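PDB 2R55: StAR-related lipid transfer protein 5 from Homo sapiens, which probably binds cholesterol or other sterols and may take part in transporting sterols or other lipids within the cell. Local coordinates for residues 167-179 / 189-201. Numbering follows the deposited sequence.
Sequences VRGFNHPCGCFCE and NLVTFFHTDLSGY
His195 sits where the hairpin of strands 167-180 and 188-197 changes step, and its ring packs against CB of His172 and bonds the backbone carbonyl of Pro173. ND1 of His195 donates to Pro173 O at 2.7 Å, the acceptor lying in the ring plane, because a chi1 of -152° swings the ring, CG roughly anti to N, across to the facing loop. CB of His172 rests over the ring's face, 3.6 Å from the His195 centroid, and the His172 ring turns its edge to that face with the planes at 56°. In the backbone, His172 N donates to His195 O at 2.7 Å; the far ring nitrogen, NE2, is held by Ser61 OG. Replacing His195 by alanine is likely to leave Pro173 O without this donor and His172 CB without the ring it packs on, freeing the loop between the two ladders to shift.

On the face that carries Cys176 and Thr192, toward helix 204-227, the Thr196 and Asn171 side chains lie side by side, and Thr196 OG1 donates to Asn171 OD1 at 3.1 Å, nearly along the C=O axis, while Asp136 takes the ND2 end. The other face lies under helix 21-40: the side chains of Phe177 and Phe193 cross obliquely, Phe177 CE1 meeting the Phe193 ring at its edge, 3.9 Å from Phe193 CE2, and both touch Met35. Further along, Glu179 and Asn189 lie side by side, carboxylate and amide planes 23° apart; Glu179 OE1 accepts a weak bond from Asn189 ND2, while Glu179 OE2 makes a salt bridge with Arg39. In this START-domain sheet, regular antiparallel pairing thus gives way at the break to a histidine side chain, which satisfies a carbonyl the ladder skips.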
ATOM      1  N   VAL A 167     -14.102  -0.584 -11.411  1.00 63.57           N
ATOM      2  CA  VAL A 167     -13.249  -1.569 -12.040  1.00 62.80           C
ATOM      3  C   VAL A 167     -12.611  -2.378 -10.927  1.00 62.65           C
ATOM      4  O   VAL A 167     -12.187  -1.826  -9.909  1.00 61.64           O
ATOM      5  CB  VAL A 167     -12.146  -0.935 -12.901  1.00 62.88           C
ATOM      6  CG1 VAL A 167     -11.270  -2.010 -13.514  1.00 62.24           C
ATOM      7  CG2 VAL A 167     -12.748  -0.048 -14.011  1.00 62.45           C
ATOM      8  N   ARG A 168     -12.576  -3.696 -11.113  1.00 62.91           N
ATOM      9  CA  ARG A 168     -11.829  -4.550 -10.214  1.00 63.44           C
ATOM     10  C   ARG A 168     -10.333  -4.443 -10.537  1.00 63.49           C
ATOM     11  O   ARG A 168      -9.870  -4.904 -11.580  1.00 63.47           O
ATOM     12  CB  ARG A 168     -12.317  -6.006 -10.262  1.00 63.42           C
ATOM     13  CG  ARG A 168     -11.378  -7.024  -9.518  1.00 64.44           C
ATOM     14  CD  ARG A 168     -11.297  -6.831  -7.988  1.00 63.77           C
ATOM     15  NE  ARG A 168     -12.526  -7.271  -7.326  1.00 65.42           N
ATOM     16  CZ  ARG A 168     -13.511  -6.453  -6.957  1.00 65.33           C
ATOM     17  NH1 ARG A 168     -13.382  -5.159  -7.155  1.00 65.46           N
ATOM     18  NH2 ARG A 168     -14.616  -6.920  -6.388  1.00 64.52           N
ATOM     19  N   GLY A 169      -9.593  -3.811  -9.635  1.00 63.77           N
ATOM     20  CA  GLY A 169      -8.143  -3.795  -9.724  1.00 64.34           C
ATOM     21  C   GLY A 169      -7.536  -4.961  -8.976  1.00 64.20           C
ATOM     22  O   GLY A 169      -8.207  -5.636  -8.195  1.00 64.91           O
ATOM     23  N   PHE A 170      -6.259  -5.195  -9.208  1.00 64.07           N
ATOM     24  CA  PHE A 170      -5.542  -6.245  -8.525  1.00 63.75           C
ATOM     25  C   PHE A 170      -4.226  -5.662  -8.044  1.00 63.98           C
ATOM     26  O   PHE A 170      -3.410  -5.209  -8.840  1.00 63.43           O
ATOM     27  CB  PHE A 170      -5.303  -7.431  -9.455  1.00 63.83           C
ATOM     28  CG  PHE A 170      -6.562  -8.030 -10.023  1.00 63.99           C
ATOM     29  CD1 PHE A 170      -7.003  -7.671 -11.291  1.00 64.40           C
ATOM     30  CD2 PHE A 170      -7.310  -8.956  -9.287  1.00 65.03           C
ATOM     31  CE1 PHE A 170      -8.189  -8.212 -11.838  1.00 64.22           C
ATOM     32  CE2 PHE A 170      -8.484  -9.517  -9.813  1.00 65.67           C
ATOM     33  CZ  PHE A 170      -8.931  -9.132 -11.099  1.00 64.74           C
ATOM     34  N   ASN A 171      -4.062  -5.619  -6.726  1.00 64.62           N
ATOM     35  CA  ASN A 171      -2.775  -5.324  -6.118  1.00 65.08           C
ATOM     36  C   ASN A 171      -1.916  -6.561  -6.140  1.00 64.97           C
ATOM     37  O   ASN A 171      -2.383  -7.649  -5.798  1.00 65.16           O
ATOM     38  CB  ASN A 171      -2.953  -4.929  -4.645  1.00 65.59           C
ATOM     39  CG  ASN A 171      -3.448  -3.519  -4.478  1.00 66.18           C
ATOM     40  OD1 ASN A 171      -2.964  -2.597  -5.128  1.00 69.89           O
ATOM     41  ND2 ASN A 171      -4.418  -3.342  -3.608  1.00 67.42           N
ATOM     42  N   HIS A 172      -0.657  -6.392  -6.533  1.00 64.61           N
ATOM     43  CA  HIS A 172       0.358  -7.419  -6.307  1.00 64.38           C
ATOM     44  C   HIS A 172       1.144  -7.075  -5.014  1.00 64.12           C
ATOM     45  O   HIS A 172       0.892  -6.005  -4.419  1.00 64.42           O
ATOM     46  CB  HIS A 172       1.220  -7.542  -7.540  1.00 64.40           C
ATOM     47  CG  HIS A 172       0.488  -8.097  -8.712  1.00 64.66           C
ATOM     48  ND1 HIS A 172      -0.031  -7.301  -9.708  1.00 64.65           N
ATOM     49  CD2 HIS A 172       0.165  -9.371  -9.039  1.00 64.45           C
ATOM     50  CE1 HIS A 172      -0.618  -8.064 -10.613  1.00 64.91           C
ATOM     51  NE2 HIS A 172      -0.513  -9.323 -10.230  1.00 63.09           N
ATOM     52  N   PRO A 173       2.036  -7.979  -4.540  1.00 63.48           N
ATOM     53  CA  PRO A 173       2.580  -7.776  -3.178  1.00 63.52           C
ATOM     54  C   PRO A 173       2.990  -6.332  -2.922  1.00 63.89           C
ATOM     55  O   PRO A 173       3.783  -5.773  -3.676  1.00 64.15           O
ATOM     56  CB  PRO A 173       3.784  -8.707  -3.137  1.00 63.27           C
ATOM     57  CG  PRO A 173       3.392  -9.833  -4.066  1.00 62.66           C
ATOM     58  CD  PRO A 173       2.577  -9.206  -5.161  1.00 63.42           C
ATOM     59  N   CYS A 174       2.422  -5.739  -1.879  1.00 64.20           N
ATOM     60  CA  CYS A 174       2.567  -4.313  -1.612  1.00 65.39           C
ATOM     61  C   CYS A 174       2.286  -4.029  -0.160  1.00 66.23           C
ATOM     62  O   CYS A 174       1.836  -4.908   0.567  1.00 66.11           O
ATOM     63  CB  CYS A 174       1.578  -3.486  -2.437  1.00 64.99           C
ATOM     64  SG  CYS A 174      -0.175  -3.814  -2.155  1.00 64.01           S
ATOM     65  N   GLY A 175       2.531  -2.785   0.245  1.00 67.16           N
ATOM     66  CA  GLY A 175       2.209  -2.357   1.594  1.00 68.66           C
ATOM     67  C   GLY A 175       3.252  -1.443   2.182  1.00 69.61           C
ATOM     68  O   GLY A 175       3.920  -0.693   1.467  1.00 70.34           O
ATOM     69  N   CYS A 176       3.402  -1.531   3.493  1.00 70.09           N
ATOM     70  CA  CYS A 176       4.193  -0.590   4.263  1.00 70.59           C
ATOM     71  C   CYS A 176       5.124  -1.257   5.243  1.00 69.46           C
ATOM     72  O   CYS A 176       4.727  -2.194   5.930  1.00 68.94           O
ATOM     73  CB  CYS A 176       3.268   0.286   5.082  1.00 70.37           C
ATOM     74  SG  CYS A 176       2.601   1.544   4.098  1.00 75.46           S
ATOM     75  N   PHE A 177       6.345  -0.731   5.316  1.00 68.87           N
ATOM     76  CA  PHE A 177       7.263  -1.004   6.420  1.00 68.40           C
ATOM     77  C   PHE A 177       7.343   0.211   7.368  1.00 68.14           C
ATOM     78  O   PHE A 177       7.715   1.319   6.953  1.00 68.31           O
ATOM     79  CB  PHE A 177       8.651  -1.349   5.880  1.00 67.98           C
ATOM     80  CG  PHE A 177       8.736  -2.696   5.221  1.00 67.65           C
ATOM     81  CD1 PHE A 177       8.467  -2.841   3.862  1.00 66.87           C
ATOM     82  CD2 PHE A 177       9.106  -3.824   5.957  1.00 67.42           C
ATOM     83  CE1 PHE A 177       8.563  -4.100   3.229  1.00 66.87           C
ATOM     84  CE2 PHE A 177       9.197  -5.081   5.344  1.00 67.53           C
ATOM     85  CZ  PHE A 177       8.918  -5.218   3.961  1.00 66.81           C
ATOM     86  N   CYS A 178       6.962   0.011   8.624  1.00 67.81           N
ATOM     87  CA  CYS A 178       7.105   1.048   9.655  1.00 67.72           C
ATOM     88  C   CYS A 178       8.304   0.703  10.539  1.00 67.51           C
ATOM     89  O   CYS A 178       8.227  -0.235  11.326  1.00 66.85           O
ATOM     90  CB  CYS A 178       5.843   1.126  10.515  1.00 67.62           C
ATOM     91  SG  CYS A 178       4.308   1.569   9.671  1.00 68.43           S
ATOM     92  N   GLU A 179       9.400   1.453  10.401  1.00 67.88           N
ATOM     93  CA  GLU A 179      10.687   1.081  11.030  1.00 68.68           C
ATOM     94  C   GLU A 179      11.143   2.108  12.062  1.00 68.60           C
ATOM     95  O   GLU A 179      11.360   3.269  11.719  1.00 68.52           O
ATOM     96  CB  GLU A 179      11.810   0.876   9.986  1.00 68.54           C
ATOM     97  CG  GLU A 179      11.369   0.183   8.675  1.00 69.67           C
ATOM     98  CD  GLU A 179      12.428   0.220   7.557  1.00 69.40           C
ATOM     99  OE1 GLU A 179      13.225   1.183   7.470  1.00 70.65           O
ATOM    100  OE2 GLU A 179      12.459  -0.724   6.750  1.00 69.31           O
ATOM    101  N   ASN A 189      10.844   5.721  10.146  1.00 65.39           N
ATOM    102  CA  ASN A 189      11.113   5.555   8.728  1.00 65.23           C
ATOM    103  C   ASN A 189       9.983   4.734   8.116  1.00 65.54           C
ATOM    104  O   ASN A 189       9.636   3.656   8.634  1.00 65.47           O
ATOM    105  CB  ASN A 189      12.463   4.859   8.504  1.00 65.11           C
ATOM    106  CG  ASN A 189      13.006   5.048   7.092  1.00 64.60           C
ATOM    107  OD1 ASN A 189      13.542   6.107   6.746  1.00 63.27           O
ATOM    108  ND2 ASN A 189      12.893   4.004   6.280  1.00 64.75           N
ATOM    109  N   LEU A 190       9.405   5.266   7.035  1.00 65.48           N
ATOM    110  CA  LEU A 190       8.322   4.620   6.305  1.00 65.37           C
ATOM    111  C   LEU A 190       8.708   4.330   4.846  1.00 66.03           C
ATOM    112  O   LEU A 190       8.898   5.261   4.037  1.00 66.08           O
ATOM    113  CB  LEU A 190       7.056   5.485   6.336  1.00 65.17           C
ATOM    114  CG  LEU A 190       5.825   4.990   5.557  1.00 64.13           C
ATOM    115  CD1 LEU A 190       5.270   3.689   6.144  1.00 64.47           C
ATOM    116  CD2 LEU A 190       4.738   6.034   5.512  1.00 64.79           C
ATOM    117  N   VAL A 191       8.804   3.038   4.522  1.00 66.24           N
ATOM    118  CA  VAL A 191       9.060   2.578   3.158  1.00 66.44           C
ATOM    119  C   VAL A 191       7.826   1.821   2.669  1.00 66.61           C
ATOM    120  O   VAL A 191       7.362   0.866   3.319  1.00 66.48           O
ATOM    121  CB  VAL A 191      10.310   1.682   3.079  1.00 66.44           C
ATOM    122  CG1 VAL A 191      10.724   1.450   1.618  1.00 66.89           C
ATOM    123  CG2 VAL A 191      11.446   2.305   3.849  1.00 66.05           C
ATOM    124  N   THR A 192       7.276   2.275   1.543  1.00 66.59           N
ATOM    125  CA  THR A 192       6.022   1.738   1.050  1.00 66.53           C
ATOM    126  C   THR A 192       6.176   1.301  -0.392  1.00 66.52           C
ATOM    127  O   THR A 192       6.887   1.948  -1.178  1.00 66.43           O
ATOM    128  CB  THR A 192       4.882   2.767   1.070  1.00 66.92           C
ATOM    129  OG1 THR A 192       5.160   3.795   0.115  1.00 68.50           O
ATOM    130  CG2 THR A 192       4.682   3.393   2.442  1.00 66.63           C
ATOM    131  N   PHE A 193       5.477   0.218  -0.742  1.00 65.88           N
ATOM    132  CA  PHE A 193       5.462  -0.277  -2.098  1.00 65.24           C
ATOM    133  C   PHE A 193       4.053  -0.299  -2.643  1.00 65.48           C
ATOM    134  O   PHE A 193       3.161  -0.889  -2.042  1.00 65.32           O
ATOM    135  CB  PHE A 193       6.078  -1.671  -2.159  1.00 64.83           C
ATOM    136  CG  PHE A 193       7.488  -1.704  -1.711  1.00 63.81           C
ATOM    137  CD1 PHE A 193       8.506  -1.370  -2.583  1.00 61.84           C
ATOM    138  CD2 PHE A 193       7.800  -2.012  -0.397  1.00 63.28           C
ATOM    139  CE1 PHE A 193       9.812  -1.371  -2.159  1.00 63.50           C
ATOM    140  CE2 PHE A 193       9.111  -2.012   0.033  1.00 63.27           C
ATOM    141  CZ  PHE A 193      10.120  -1.696  -0.851  1.00 63.87           C
ATOM    142  N   PHE A 194       3.874   0.364  -3.783  1.00 65.76           N
ATOM    143  CA  PHE A 194       2.640   0.309  -4.557  1.00 65.72           C
ATOM    144  C   PHE A 194       2.887  -0.632  -5.711  1.00 65.46           C
ATOM    145  O   PHE A 194       3.872  -0.485  -6.437  1.00 65.60           O
ATOM    146  CB  PHE A 194       2.298   1.702  -5.076  1.00 66.04           C
ATOM    147  CG  PHE A 194       1.706   2.596  -4.038  1.00 66.85           C
ATOM    148  CD1 PHE A 194       1.571   2.162  -2.718  1.00 66.75           C
ATOM    149  CD2 PHE A 194       1.314   3.878  -4.360  1.00 65.91           C
ATOM    150  CE1 PHE A 194       1.013   2.996  -1.755  1.00 67.14           C
ATOM    151  CE2 PHE A 194       0.760   4.713  -3.396  1.00 66.07           C
ATOM    152  CZ  PHE A 194       0.612   4.271  -2.099  1.00 65.99           C
ATOM    153  N   HIS A 195       2.013  -1.614  -5.872  1.00 65.15           N
ATOM    154  CA  HIS A 195       2.251  -2.682  -6.836  1.00 64.64           C
ATOM    155  C   HIS A 195       0.946  -2.972  -7.501  1.00 64.90           C
ATOM    156  O   HIS A 195       0.429  -4.087  -7.447  1.00 64.67           O
ATOM    157  CB  HIS A 195       2.706  -3.929  -6.099  1.00 64.44           C
ATOM    158  CG  HIS A 195       3.573  -4.835  -6.913  1.00 63.41           C
ATOM    159  ND1 HIS A 195       4.343  -5.822  -6.343  1.00 62.67           N
ATOM    160  CD2 HIS A 195       3.805  -4.897  -8.246  1.00 61.02           C
ATOM    161  CE1 HIS A 195       5.003  -6.460  -7.293  1.00 62.10           C
ATOM    162  NE2 HIS A 195       4.695  -5.919  -8.455  1.00 59.96           N
ATOM    163  N   THR A 196       0.403  -1.948  -8.125  1.00 65.85           N
ATOM    164  CA  THR A 196      -1.014  -1.932  -8.432  1.00 66.57           C
ATOM    165  C   THR A 196      -1.259  -2.202  -9.885  1.00 66.73           C
ATOM    166  O   THR A 196      -0.578  -1.644 -10.738  1.00 67.28           O
ATOM    167  CB  THR A 196      -1.562  -0.579  -8.083  1.00 66.54           C
ATOM    168  OG1 THR A 196      -1.449  -0.411  -6.669  1.00 66.38           O
ATOM    169  CG2 THR A 196      -3.021  -0.432  -8.520  1.00 67.12           C
ATOM    170  N   ASP A 197      -2.221  -3.070 -10.161  1.00 66.78           N
ATOM    171  CA  ASP A 197      -2.740  -3.200 -11.519  1.00 66.74           C
ATOM    172  C   ASP A 197      -4.096  -2.520 -11.578  1.00 66.01           C
ATOM    173  O   ASP A 197      -5.115  -3.072 -11.156  1.00 66.58           O
ATOM    174  CB  ASP A 197      -2.870  -4.658 -11.934  1.00 67.17           C
ATOM    175  CG  ASP A 197      -3.338  -4.815 -13.355  1.00 69.08           C
ATOM    176  OD1 ASP A 197      -3.354  -3.817 -14.106  1.00 72.28           O
ATOM    177  OD2 ASP A 197      -3.691  -5.948 -13.741  1.00 71.70           O
ATOM    178  N   LEU A 198      -4.108  -1.301 -12.085  1.00 64.74           N
ATOM    179  CA  LEU A 198      -5.360  -0.605 -12.314  1.00 63.55           C
ATOM    180  C   LEU A 198      -6.331  -1.396 -13.169  1.00 63.89           C
ATOM    181  O   LEU A 198      -7.548  -1.269 -12.999  1.00 63.43           O
ATOM    182  CB  LEU A 198      -5.088   0.766 -12.900  1.00 62.68           C
ATOM    183  CG  LEU A 198      -4.459   1.664 -11.816  1.00 61.20           C
ATOM    184  CD1 LEU A 198      -4.017   2.978 -12.434  1.00 61.36           C
ATOM    185  CD2 LEU A 198      -5.389   1.877 -10.627  1.00 51.17           C
ATOM    186  N   SER A 199      -5.798  -2.231 -14.080  1.00 64.23           N
ATOM    187  CA  SER A 199      -6.635  -3.154 -14.846  1.00 64.06           C
ATOM    188  C   SER A 199      -7.588  -2.300 -15.677  1.00 64.61           C
ATOM    189  O   SER A 199      -7.244  -1.170 -16.030  1.00 64.01           O
ATOM    190  CB  SER A 199      -7.351  -4.123 -13.887  1.00 63.77           C
ATOM    191  OG  SER A 199      -8.473  -4.740 -14.451  1.00 63.42           O
ATOM    192  N   GLY A 200      -8.775  -2.813 -15.982  1.00 65.89           N
ATOM    193  CA  GLY A 200      -9.675  -2.141 -16.928  1.00 67.47           C
ATOM    194  C   GLY A 200      -8.986  -1.947 -18.269  1.00 68.44           C
ATOM    195  O   GLY A 200      -8.287  -2.832 -18.737  1.00 68.66           O
ATOM    196  N   TYR A 201      -9.145  -0.769 -18.861  1.00 69.85           N
ATOM    197  CA  TYR A 201      -8.676  -0.507 -20.220  1.00 71.05           C
ATOM    198  C   TYR A 201      -7.932   0.814 -20.324  1.00 71.07           C
ATOM    199  O   TYR A 201      -8.433   1.765 -20.916  1.00 71.10           O
ATOM    200  CB  TYR A 201      -9.867  -0.523 -21.189  1.00 71.85           C
ATOM    201  CG  TYR A 201     -10.567  -1.857 -21.254  1.00 73.12           C
ATOM    202  CD1 TYR A 201     -11.594  -2.174 -20.356  1.00 73.82           C
ATOM    203  CD2 TYR A 201     -10.192  -2.814 -22.198  1.00 74.56           C
ATOM    204  CE1 TYR A 201     -12.236  -3.411 -20.396  1.00 74.58           C
ATOM    205  CE2 TYR A 201     -10.828  -4.049 -22.258  1.00 75.79           C
ATOM    206  CZ  TYR A 201     -11.849  -4.344 -21.354  1.00 75.47           C
ATOM    207  OH  TYR A 201     -12.484  -5.567 -21.418  1.00 75.41           O
TER